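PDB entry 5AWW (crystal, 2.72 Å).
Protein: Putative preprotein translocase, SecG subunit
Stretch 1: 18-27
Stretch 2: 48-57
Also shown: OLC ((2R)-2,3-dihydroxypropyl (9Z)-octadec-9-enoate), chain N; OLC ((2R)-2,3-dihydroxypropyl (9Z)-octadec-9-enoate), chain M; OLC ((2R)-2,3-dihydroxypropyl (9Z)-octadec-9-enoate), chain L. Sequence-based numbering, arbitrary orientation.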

# COMPACT_ATOMS: atom_id res chain seq x y z
N LEU C 18 21.26 11.59 12.91
CA LEU C 18 22.07 11.65 11.71
C LEU C 18 21.40 10.90 10.57
O LEU C 18 21.42 11.33 9.42
N LEU C 19 20.79 9.76 10.91
CA LEU C 19 20.09 8.95 9.93
C LEU C 19 18.88 9.70 9.38
O LEU C 19 18.62 9.67 8.17
N VAL C 20 18.16 10.38 10.26
CA VAL C 20 17.05 11.23 9.86
C VAL C 20 17.51 12.30 8.88
O VAL C 20 16.89 12.51 7.84
N TYR C 21 18.62 12.96 9.22
CA TYR C 21 19.17 14.00 8.37
C TYR C 21 19.51 13.45 6.99
O TYR C 21 19.12 14.02 5.97
N LEU C 22 20.22 12.33 6.96
CA LEU C 22 20.64 11.71 5.71
C LEU C 22 19.45 11.31 4.84
O LEU C 22 19.47 11.52 3.63
N VAL C 23 18.42 10.74 5.46
CA VAL C 23 17.24 10.32 4.71
C VAL C 23 16.48 11.53 4.15
O VAL C 23 16.10 11.54 2.98
N LEU C 24 16.28 12.55 4.99
CA LEU C 24 15.59 13.77 4.56
C LEU C 24 16.33 14.49 3.43
O LEU C 24 15.71 15.01 2.51
N VAL C 25 17.66 14.51 3.51
CA VAL C 25 18.48 15.15 2.49
C VAL C 25 18.36 14.44 1.14
O VAL C 25 18.23 15.08 0.10
N GLN C 26 18.40 13.11 1.16
CA GLN C 26 18.28 12.33 -0.07
C GLN C 26 16.87 12.40 -0.63
O GLN C 26 16.09 11.46 -0.51
N GLU C 27 16.54 13.54 -1.24
CA GLU C 27 15.23 13.74 -1.84
C GLU C 27 15.12 12.99 -3.16
O GLU C 27 16.02 13.08 -4.00
N VAL C 48 25.30 10.33 -7.94
CA VAL C 48 24.24 11.09 -7.26
C VAL C 48 24.36 11.18 -5.73
O VAL C 48 24.77 12.21 -5.20
N THR C 49 24.02 10.11 -5.02
CA THR C 49 24.12 10.09 -3.56
C THR C 49 24.66 8.75 -3.08
O THR C 49 24.12 8.16 -2.14
N GLY C 50 25.72 8.28 -3.73
CA GLY C 50 26.30 6.99 -3.43
C GLY C 50 26.99 6.92 -2.08
O GLY C 50 26.83 5.93 -1.34
N GLY C 51 27.75 7.95 -1.75
CA GLY C 51 28.42 8.03 -0.46
C GLY C 51 27.42 8.01 0.68
O GLY C 51 27.62 7.31 1.68
N LEU C 52 26.34 8.76 0.51
CA LEU C 52 25.28 8.81 1.51
C LEU C 52 24.42 7.55 1.47
O LEU C 52 23.80 7.20 2.46
N TYR C 53 24.38 6.89 0.32
CA TYR C 53 23.70 5.60 0.20
C TYR C 53 24.39 4.58 1.10
O TYR C 53 23.77 3.98 1.99
N ARG C 54 25.68 4.39 0.85
CA ARG C 54 26.49 3.44 1.61
C ARG C 54 26.52 3.84 3.08
O ARG C 54 26.50 2.98 3.97
N LEU C 55 26.57 5.15 3.34
CA LEU C 55 26.58 5.65 4.70
C LEU C 55 25.27 5.34 5.43
O LEU C 55 25.27 5.02 6.61
N THR C 56 24.16 5.45 4.71
CA THR C 56 22.86 5.15 5.30
C THR C 56 22.73 3.67 5.58
O THR C 56 22.16 3.28 6.59
N VAL C 57 23.24 2.83 4.68
CA VAL C 57 23.20 1.39 4.92
C VAL C 57 24.00 1.05 6.18
O VAL C 57 23.51 0.36 7.09

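Packing between two antiparallel-leaning helices of the SecG subunit, 18-25 and 50-57, whose axes cross at -143° and approach to 10.3 Å. Leu22 is the central bump: pointing toward the other helix in rotamer m,t, it settles among three residues. Its CD2 meets Leu52 CD2 at 3.8 Å, its CD1 meets Leu55 CD2 at 3.7 Å, and its CB lies 3.7 Å from Thr56 CG2. Leu52 (m,p) and Leu55 (t,p) thus close around the fork of Leu22, while Val25 (t) adds a looser contact, CG1 to Leu52 CD2 at 4.3 Å. Leu19 (t,p) starts sideways, but its end swings in, bringing CD1 to 3.9 Å from Thr56 O. Just past the first helix, Gln26 (m,t) reaches across as an extended arm, its amide twisted at the end (chi3 44°). Its CG rests on Thr49 CG2 (3.7 Å), and its NE2 enters the hollow between Leu52 and Thr56, 3.3 Å from Thr56 CG2, where it gives a weak hydrogen bond to Leu52 O (3.2 Å, 124°); OE1 is satisfied elsewhere in the structure. Thr56 (p) turns its methyl to this seam and its OG1 back to its own helix, 2.6 Å from Leu52 O. Lipid chains border the pair: OLC N C15 lies over one face of Tyr21, 3.8 Å from CE2, and OLC L C6 lies 3.3 Å from Tyr53 OH.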

# COMPACT_ATOMS: atom_id res chain seq x y z
CB LEU C 18 23.47 11.08 11.98
CG LEU C 18 24.45 11.05 10.81
CD1 LEU C 18 24.62 12.43 10.21
CD2 LEU C 18 25.78 10.49 11.27
CB LEU C 19 19.66 7.62 10.55
CG LEU C 19 19.40 6.48 9.57
CD1 LEU C 19 20.66 6.18 8.76
CD2 LEU C 19 18.94 5.24 10.31
CB VAL C 20 16.39 11.91 11.07
CG1 VAL C 20 15.27 12.84 10.61
CG2 VAL C 20 15.86 10.88 12.03
CB TYR C 21 20.42 14.62 9.01
CG TYR C 21 21.04 15.73 8.20
CD1 TYR C 21 20.57 17.04 8.29
CD2 TYR C 21 22.10 15.48 7.33
CE1 TYR C 21 21.13 18.06 7.54
CE2 TYR C 21 22.67 16.49 6.58
CZ TYR C 21 22.18 17.78 6.69
OH TYR C 21 22.75 18.79 5.94
CB LEU C 22 21.51 10.48 5.98
CG LEU C 22 22.92 10.73 6.52
CD1 LEU C 22 23.62 9.40 6.72
CD2 LEU C 22 23.71 11.62 5.58
CB VAL C 23 16.29 9.48 5.60
CG1 VAL C 23 14.96 9.25 4.90
CG2 VAL C 23 16.95 8.15 5.94
CB LEU C 24 15.40 14.71 5.75
CG LEU C 24 14.29 14.32 6.72
CD1 LEU C 24 14.20 15.30 7.89
CD2 LEU C 24 12.96 14.25 5.98
CB VAL C 25 19.97 15.20 2.91
CG1 VAL C 25 20.87 15.46 1.71
CG2 VAL C 25 20.18 16.26 3.98
CB GLN C 26 18.67 10.87 0.17
CG GLN C 26 20.10 10.69 0.66
CD GLN C 26 20.51 9.23 0.71
OE1 GLN C 26 20.23 8.46 -0.22
NE2 GLN C 26 21.18 8.84 1.78
CB GLU C 27 14.96 15.23 -2.05
CG GLU C 27 15.04 16.05 -0.78
CD GLU C 27 14.65 17.50 -0.99
OE1 GLU C 27 14.04 17.81 -2.04
OE2 GLU C 27 14.94 18.34 -0.11
CB VAL C 48 22.82 10.53 -7.67
CG1 VAL C 48 22.73 9.01 -7.55
CG2 VAL C 48 21.70 11.24 -6.91
CB THR C 49 22.75 10.36 -2.89
OG1 THR C 49 21.89 11.07 -3.79
CG2 THR C 49 22.93 11.20 -1.63
CB LEU C 52 24.41 10.05 1.32
CG LEU C 52 24.98 11.43 1.66
CD1 LEU C 52 25.97 11.92 0.61
CD2 LEU C 52 23.86 12.44 1.86
CB TYR C 53 23.70 5.12 -1.26
CG TYR C 53 23.16 3.72 -1.46
CD1 TYR C 53 24.00 2.61 -1.39
CD2 TYR C 53 21.82 3.50 -1.75
CE1 TYR C 53 23.52 1.33 -1.58
CE2 TYR C 53 21.33 2.22 -1.94
CZ TYR C 53 22.18 1.14 -1.86
OH TYR C 53 21.69 -0.14 -2.05
CB ARG C 54 27.90 3.38 1.02
CG ARG C 54 28.62 2.05 1.25
CD ARG C 54 30.06 2.13 0.77
NE ARG C 54 30.71 3.36 1.21
CZ ARG C 54 31.37 3.49 2.36
NH1 ARG C 54 31.48 2.45 3.18
NH2 ARG C 54 31.92 4.65 2.68
CB LEU C 55 26.83 7.16 4.72
CG LEU C 55 26.91 7.80 6.11
CD1 LEU C 55 27.95 7.11 6.97
CD2 LEU C 55 27.21 9.28 6.00
CB THR C 56 21.69 5.61 4.41
OG1 THR C 56 22.00 5.35 3.04
CG2 THR C 56 21.42 7.09 4.60
CB VAL C 57 23.75 0.59 3.73
CG1 VAL C 57 23.83 -0.89 4.09
CG2 VAL C 57 22.87 0.79 2.51
C18 OLC N . 26.80 19.30 6.51
C10 OLC N . 22.49 15.31 14.62
C17 OLC N . 26.43 18.04 7.26
C11 OLC N . 22.82 15.06 13.17
C16 OLC N . 25.75 18.35 8.59
C12 OLC N . 23.27 16.36 12.51
C15 OLC N . 25.24 17.07 9.26
C13 OLC N . 23.85 16.10 11.12
C14 OLC N . 24.43 17.38 10.51
C10 OLC M . 30.72 -1.35 8.48
C9 OLC M . 31.85 -1.65 7.83
C17 OLC M . 28.42 -2.43 16.67
C11 OLC M . 30.00 -2.36 9.35
C8 OLC M . 32.47 -0.56 6.99
C16 OLC M . 27.92 -2.01 15.30
C12 OLC M . 29.47 -1.67 10.61
C7 OLC M . 33.99 -0.52 7.17
C15 OLC M . 28.64 -2.77 14.20
C13 OLC M . 29.22 -2.68 11.73
C6 OLC M . 34.51 0.87 6.82
C14 OLC M . 28.42 -2.06 12.87
C5 OLC M . 34.23 1.24 5.37
C4 OLC M . 34.51 2.72 5.10
C3 OLC M . 34.61 3.09 3.62
C18 OLC L . 19.84 -4.90 10.10
C10 OLC L . 18.65 -1.95 2.61
C9 OLC L . 19.10 -1.90 1.35
C17 OLC L . 18.42 -4.41 9.93
C11 OLC L . 19.60 -2.03 3.78
C8 OLC L . 20.59 -1.92 1.07
C16 OLC L . 18.16 -3.95 8.49
C12 OLC L . 19.36 -0.87 4.75
C7 OLC L . 20.90 -2.89 -0.07
C15 OLC L . 19.13 -2.84 8.08
C13 OLC L . 19.72 -1.27 6.18
C6 OLC L . 22.39 -2.91 -0.38
C14 OLC L . 18.85 -2.43 6.63